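Local coordinates for protein carboxylic ester hydrolase (Aspergillus niger, PDB 7K4O) that probably hydrolyses the ester bonds of tannins as a secreted fungal serine esterase, and is seen here with 3,4,5-trihydroxybenzoic (gallic) acid bound, at residues A[46-51]-A[466-471]; A[264-269]-A[415-420]. All coordinates share one frame; numbering follows the deposited sequence.

Overall arrangement
Both contacts reach the same mixed sheet of the alpha/beta-hydrolase-like fold, their centres about 17 Å apart. Contact 1 lies at the surface and ties the turn between strands 28-47 and 50-66 to the loop after strand 455-460; contact 2 is buried and joins the start of helix 266-272 to the turn after strand 410-416. Each rests on one carboxylate, but Glu48 takes two direct bonds through both oxygens, whereas Asp417 combines one direct bond with two bridging waters. Along the chain, contact 2 is nested within the loop that contact 1 closes, and the two meet where Asn469 ND2 packs 3.8 Å from Ala418 CB.

Contact 1: A[46-51]-A[466-471]; sequences SSEFYP and CATNDA. With MAN (alpha-D-mannopyranose), chain B; NAG (2-acetamido-2-deoxy-beta-D-glucopyranose), chain G.
Glu48 turns its CG anti to its own carbonyl carbon (chi1 -59°) and runs extended from there, which carries the carboxylate across to Thr468; the threonine in turn places OG1 between its backbone N and carbonyl carbon (chi1 53°), on the same side as its N-H. The result is a two-pronged grip. Thr468 N donates to Glu48 OE1 over 2.9 Å, nearly straight at 161°, and Thr468 OG1 donates to Glu48 OE2 over 2.7 Å. Both bonds use syn lone pairs, so the pair should fix the rotation of the carboxylate. A water donates to Glu48 OE1 as well, a third donor to the carboxylate, and the same water donates to Cys466 O over 2.9 Å. Beside this polar clasp the Phe49 ring sends its CZ to 3.3 Å from Cys466 O, an oblique approach, with Cys466 CB 4.1 Å from the same CZ. An ST turn, in which Phe49 N donates to Ser47 OG, shapes the chain around Glu48. Cys466 is disulfide-bonded to Cys185 and its side chain touches Ser186, part of the gallic acid pocket and the probable nucleophile, so the clasp adjoins the active-site region. Within the fold, it joins the connection between strands 28-47 and 50-66 to the loop following strand 455-460, while Phe477 of strand 476-477 packs against both Glu48 and Thr468.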
loop_
_atom_site.group_PDB
_atom_site.type_symbol
_atom_site.label_atom_id
_atom_site.label_comp_id
_atom_site.label_asym_id
_atom_site.label_seq_id
_atom_site.Cartn_x
_atom_site.Cartn_y
_atom_site.Cartn_z
ATOM N N SER A 46 5.071 -17.842 6.798
ATOM C CA SER A 46 3.692 -17.444 7.097
ATOM C C SER A 46 3.621 -15.923 6.987
ATOM O O SER A 46 4.625 -15.257 7.212
ATOM C CB SER A 46 3.267 -17.910 8.476
ATOM O OG SER A 46 4.096 -17.301 9.441
ATOM N N SER A 47 2.424 -15.438 6.711
ATOM C CA SER A 47 2.172 -14.003 6.452
ATOM C C SER A 47 0.687 -13.820 6.432
ATOM O O SER A 47 -0.026 -14.780 6.175
ATOM C CB SER A 47 2.805 -13.575 5.099
ATOM O OG SER A 47 2.437 -12.259 4.769
ATOM N N GLU A 48 0.196 -12.604 6.593
ATOM C CA GLU A 48 -1.217 -12.332 6.297
ATOM C C GLU A 48 -1.469 -12.293 4.779
ATOM O O GLU A 48 -2.632 -12.252 4.401
ATOM C CB GLU A 48 -1.639 -11.036 6.972
ATOM C CG GLU A 48 -1.446 -11.125 8.499
ATOM C CD GLU A 48 -2.277 -10.143 9.312
ATOM O OE1 GLU A 48 -2.431 -8.989 8.865
ATOM O OE2 GLU A 48 -2.841 -10.560 10.347
ATOM N N PHE A 49 -0.401 -12.258 3.970
ATOM C CA PHE A 49 -0.537 -12.090 2.491
ATOM C C PHE A 49 -0.470 -13.417 1.719
ATOM O O PHE A 49 -0.684 -13.372 0.499
ATOM C CB PHE A 49 0.543 -11.156 1.964
ATOM C CG PHE A 49 0.392 -9.766 2.539
ATOM C CD1 PHE A 49 -0.684 -8.995 2.167
ATOM C CD2 PHE A 49 1.348 -9.244 3.390
ATOM C CE1 PHE A 49 -0.832 -7.702 2.672
ATOM C CE2 PHE A 49 1.189 -7.966 3.913
ATOM C CZ PHE A 49 0.092 -7.223 3.563
ATOM N N TYR A 50 -0.084 -14.509 2.365
ATOM C CA TYR A 50 -0.028 -15.831 1.708
ATOM C C TYR A 50 -0.306 -16.927 2.729
ATOM O O TYR A 50 -0.046 -16.780 3.910
ATOM C CB TYR A 50 1.297 -16.022 0.960
ATOM C CG TYR A 50 2.556 -15.674 1.693
ATOM C CD1 TYR A 50 3.121 -16.498 2.653
ATOM C CD2 TYR A 50 3.198 -14.461 1.445
ATOM C CE1 TYR A 50 4.277 -16.140 3.318
ATOM C CE2 TYR A 50 4.388 -14.138 2.060
ATOM C CZ TYR A 50 4.935 -14.960 3.029
ATOM O OH TYR A 50 6.093 -14.629 3.699
ATOM N N PRO A 51 -0.833 -18.060 2.257
ATOM C CA PRO A 51 -1.036 -19.210 3.145
ATOM C C PRO A 51 0.288 -19.735 3.683
ATOM O O PRO A 51 1.384 -19.587 3.071
ATOM C CB PRO A 51 -1.698 -20.255 2.244
ATOM C CG PRO A 51 -2.214 -19.495 1.059
ATOM C CD PRO A 51 -1.316 -18.276 0.892
ATOM N N CYS A 466 -2.716 -2.495 5.716
ATOM C CA CYS A 466 -2.096 -3.687 5.107
ATOM C C CYS A 466 -2.012 -4.822 6.126
ATOM O O CYS A 466 -1.006 -5.534 6.131
ATOM C CB CYS A 466 -0.695 -3.348 4.634
ATOM S SG CYS A 466 -0.753 -2.170 3.262
ATOM N N ALA A 467 -2.992 -4.925 7.008
ATOM C CA ALA A 467 -2.947 -5.933 8.098
ATOM C C ALA A 467 -4.311 -6.001 8.725
ATOM O O ALA A 467 -5.126 -5.060 8.572
ATOM C CB ALA A 467 -1.913 -5.626 9.143
ATOM N N THR A 468 -4.510 -7.071 9.474
ATOM C CA THR A 468 -5.718 -7.216 10.327
ATOM C C THR A 468 -5.656 -6.161 11.434
ATOM O O THR A 468 -4.563 -5.594 11.736
ATOM C CB THR A 468 -5.829 -8.641 10.878
ATOM O OG1 THR A 468 -4.600 -8.952 11.521
ATOM C CG2 THR A 468 -6.084 -9.635 9.774
ATOM N N ASN A 469 -6.807 -5.995 12.062
ATOM C CA ASN A 469 -7.040 -4.956 13.090
ATOM C C ASN A 469 -7.427 -5.675 14.401
ATOM O O ASN A 469 -8.479 -6.287 14.406
ATOM C CB ASN A 469 -8.129 -4.036 12.587
ATOM C CG ASN A 469 -8.386 -2.851 13.502
ATOM O OD1 ASN A 469 -7.864 -2.807 14.639
ATOM N ND2 ASN A 469 -9.249 -1.978 13.015
ATOM N N ASP A 470 -6.635 -5.503 15.447
ATOM C CA ASP A 470 -6.873 -6.159 16.764
ATOM C C ASP A 470 -8.163 -5.636 17.383
ATOM O O ASP A 470 -8.682 -6.348 18.240
ATOM C CB ASP A 470 -5.702 -5.923 17.707
ATOM C CG ASP A 470 -4.482 -6.730 17.309
ATOM O OD1 ASP A 470 -4.621 -7.640 16.408
ATOM O OD2 ASP A 470 -3.407 -6.416 17.857
ATOM N N ALA A 471 -8.640 -4.456 16.988
ATOM C CA ALA A 471 -9.927 -3.900 17.445
ATOM C C ALA A 471 -11.099 -4.622 16.780
ATOM O O ALA A 471 -12.196 -4.616 17.376
ATOM C CB ALA A 471 -9.971 -2.408 17.214
HETATM C C1 MAN B . -4.763 -23.251 6.511
HETATM C C2 MAN B . -3.604 -22.383 5.938
HETATM C C3 MAN B . -3.721 -21.005 6.583
HETATM C C4 MAN B . -5.042 -20.318 6.245
HETATM C C5 MAN B . -6.202 -21.270 6.598
HETATM C C6 MAN B . -7.526 -20.893 6.013
HETATM O O2 MAN B . -3.733 -22.247 4.517
HETATM O O3 MAN B . -2.552 -20.328 6.136
HETATM O O4 MAN B . -5.162 -19.119 7.015
HETATM O O5 MAN B . -5.986 -22.618 6.121
HETATM O O6 MAN B . -8.634 -21.792 6.545
HETATM C C1 NAG G . -8.935 -4.046 25.032
HETATM C C2 NAG G . -7.646 -4.805 24.801
HETATM C C3 NAG G . -7.396 -5.934 25.781
HETATM C C4 NAG G . -7.622 -5.457 27.213
HETATM C C5 NAG G . -9.026 -4.844 27.340
HETATM C C6 NAG G . -9.271 -4.244 28.715
HETATM C C7 NAG G . -6.866 -4.863 22.503
HETATM C C8 NAG G . -7.072 -5.475 21.164
HETATM N N2 NAG G . -7.691 -5.300 23.443
HETATM O O3 NAG G . -6.035 -6.325 25.563
HETATM O O4 NAG G . -7.440 -6.557 28.118
HETATM O O5 NAG G . -9.219 -3.773 26.403
HETATM O O6 NAG G . -8.516 -3.033 28.798
HETATM O O7 NAG G . -6.003 -4.027 22.676
HETATM O O HOH W 1 -0.034 -7.868 7.530
#

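Contact 2: A[264-269]-A[415-420]; sequences ARTDLC and HGDADF
Thr266 meets Asp417 where the first turn of helix 266-272 faces a type I beta turn, Gly416 to Asp419, at the end of strand 410-416, in a fold of the alpha/beta-hydrolase type, as expected for the tannase family. Followed outward, the Asp417 side chain starts with CB, 3.9 Å from the methyl CG2 of Thr266. Asp417 CG comes next, 4.1 Å from Thr266 OG1, and splits into two oxygens with different tasks. OD1 accepts from Thr266 OG1 over 3.0 Å, met on its anti side and 25° out of the carboxylate plane, and also takes a bond from a water 2.7 Å away. That water is a junction: it donates to Ala264 O as well and accepts from Thr266 N, linking the aspartate to the backbone at the helix start. OD2 accepts from a second water, which likewise donates to Ala264 O. Beyond the two segments, Asp417 OD2 is also bonded to the hydroxyl of Thr459 in strand 455-460, and Thr266 OG1 to Gln326 NE2. The carboxylate is thus buried yet supplied with donors at both oxygens, and the N-terminal end of the helix may stabilise its charge. Ala264 N donates to the calcium ligand Asp256. Asp419 closes the turn and belongs to a probable Ser-His-Asp triad with Ser186 and His465. On the helix side, Arg265 at the N-cap position forms a salt bridge, its NE 2.9 Å from Asp267 OD1, an oxygen that also accepts from Leu268 N.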
loop_
_atom_site.group_PDB
_atom_site.type_symbol
_atom_site.label_atom_id
_atom_site.label_comp_id
_atom_site.label_asym_id
_atom_site.label_seq_id
_atom_site.Cartn_x
_atom_site.Cartn_y
_atom_site.Cartn_z
ATOM N N ALA A 264 -18.254 -3.179 8.020
ATOM C CA ALA A 264 -18.044 -3.423 6.583
ATOM C C ALA A 264 -18.591 -2.255 5.793
ATOM O O ALA A 264 -18.365 -2.222 4.587
ATOM C CB ALA A 264 -18.723 -4.701 6.155
ATOM N N ARG A 265 -19.400 -1.374 6.406
ATOM C CA ARG A 265 -19.994 -0.238 5.670
ATOM C C ARG A 265 -19.584 1.051 6.385
ATOM O O ARG A 265 -20.446 1.713 7.038
ATOM C CB ARG A 265 -21.504 -0.428 5.500
ATOM C CG ARG A 265 -21.838 -1.626 4.618
ATOM C CD ARG A 265 -21.534 -1.402 3.144
ATOM N NE ARG A 265 -22.369 -0.396 2.551
ATOM C CZ ARG A 265 -23.590 -0.572 2.087
ATOM N NH1 ARG A 265 -24.139 -1.778 2.071
ATOM N NH2 ARG A 265 -24.259 0.450 1.599
ATOM N N THR A 266 -18.331 1.465 6.169
ATOM C CA THR A 266 -17.839 2.762 6.685
ATOM C C THR A 266 -18.486 3.902 5.912
ATOM O O THR A 266 -18.485 5.041 6.455
ATOM C CB THR A 266 -16.311 2.858 6.664
ATOM O OG1 THR A 266 -15.933 2.785 5.296
ATOM C CG2 THR A 266 -15.673 1.828 7.550
ATOM N N ASP A 267 -19.047 3.657 4.741
ATOM C CA ASP A 267 -19.813 4.641 3.960
ATOM C C ASP A 267 -21.114 4.953 4.739
ATOM O O ASP A 267 -21.423 6.142 4.975
ATOM C CB ASP A 267 -20.075 4.159 2.538
ATOM C CG ASP A 267 -20.330 2.674 2.343
ATOM O OD1 ASP A 267 -20.836 1.999 3.306
ATOM O OD2 ASP A 267 -19.962 2.165 1.254
ATOM N N LEU A 268 -21.896 3.928 5.086
ATOM C CA LEU A 268 -23.147 4.169 5.881
ATOM C C LEU A 268 -22.750 4.826 7.204
ATOM O O LEU A 268 -23.499 5.712 7.641
ATOM C CB LEU A 268 -23.913 2.864 6.109
ATOM C CG LEU A 268 -24.440 2.223 4.846
ATOM C CD1 LEU A 268 -25.050 0.861 5.155
ATOM C CD2 LEU A 268 -25.432 3.122 4.119
ATOM N N CYS A 269 -21.619 4.455 7.785
ATOM C CA CYS A 269 -21.155 5.040 9.052
ATOM C C CYS A 269 -20.957 6.549 8.864
ATOM O O CYS A 269 -21.486 7.383 9.650
ATOM C CB CYS A 269 -19.896 4.342 9.495
ATOM S SG CYS A 269 -19.426 4.664 11.193
ATOM N N HIS A 415 -7.845 -2.505 -0.101
ATOM C CA HIS A 415 -7.582 -1.457 0.899
ATOM C C HIS A 415 -8.414 -1.718 2.165
ATOM O O HIS A 415 -9.634 -1.913 2.026
ATOM C CB HIS A 415 -7.868 -0.091 0.266
ATOM C CG HIS A 415 -7.181 1.038 0.936
ATOM N ND1 HIS A 415 -6.588 2.061 0.199
ATOM C CD2 HIS A 415 -7.000 1.351 2.255
ATOM C CE1 HIS A 415 -6.058 2.931 1.041
ATOM N NE2 HIS A 415 -6.275 2.530 2.309
ATOM N N GLY A 416 -7.811 -1.670 3.333
ATOM C CA GLY A 416 -8.566 -1.826 4.586
ATOM C C GLY A 416 -9.546 -0.697 4.827
ATOM O O GLY A 416 -9.191 0.472 4.651
ATOM N N ASP A 417 -10.761 -1.009 5.284
ATOM C CA ASP A 417 -11.809 -0.003 5.589
ATOM C C ASP A 417 -11.383 0.843 6.791
ATOM O O ASP A 417 -11.890 1.980 6.863
ATOM C CB ASP A 417 -13.162 -0.694 5.891
ATOM C CG ASP A 417 -14.023 -0.765 4.655
ATOM O OD1 ASP A 417 -14.533 0.287 4.271
ATOM O OD2 ASP A 417 -14.199 -1.890 4.106
ATOM N N ALA A 418 -10.537 0.332 7.672
ATOM C CA ALA A 418 -10.145 1.051 8.910
ATOM C C ALA A 418 -8.656 1.430 8.839
ATOM O O ALA A 418 -7.933 1.470 9.872
ATOM C CB ALA A 418 -10.502 0.238 10.141
ATOM N N ASP A 419 -8.159 1.696 7.609
ATOM C CA ASP A 419 -6.740 2.054 7.424
ATOM C C ASP A 419 -6.535 3.451 8.040
ATOM O O ASP A 419 -7.218 4.385 7.624
ATOM C CB ASP A 419 -6.391 2.030 5.924
ATOM C CG ASP A 419 -4.916 2.069 5.662
ATOM O OD1 ASP A 419 -4.161 2.701 6.466
ATOM O OD2 ASP A 419 -4.499 1.386 4.696
ATOM N N PHE A 420 -5.591 3.542 8.926
ATOM C CA PHE A 420 -5.250 4.750 9.695
ATOM C C PHE A 420 -4.025 5.442 9.113
ATOM O O PHE A 420 -3.589 6.457 9.682
ATOM C CB PHE A 420 -4.934 4.383 11.148
ATOM C CG PHE A 420 -3.884 3.331 11.323
ATOM C CD1 PHE A 420 -2.545 3.635 11.271
ATOM C CD2 PHE A 420 -4.253 1.989 11.441
ATOM C CE1 PHE A 420 -1.577 2.655 11.437
ATOM C CE2 PHE A 420 -3.285 1.006 11.575
ATOM C CZ PHE A 420 -1.946 1.332 11.564
HETATM O O HOH W 2 -16.238 -3.342 3.363
HETATM O O HOH W 3 -17.183 0.172 3.671
#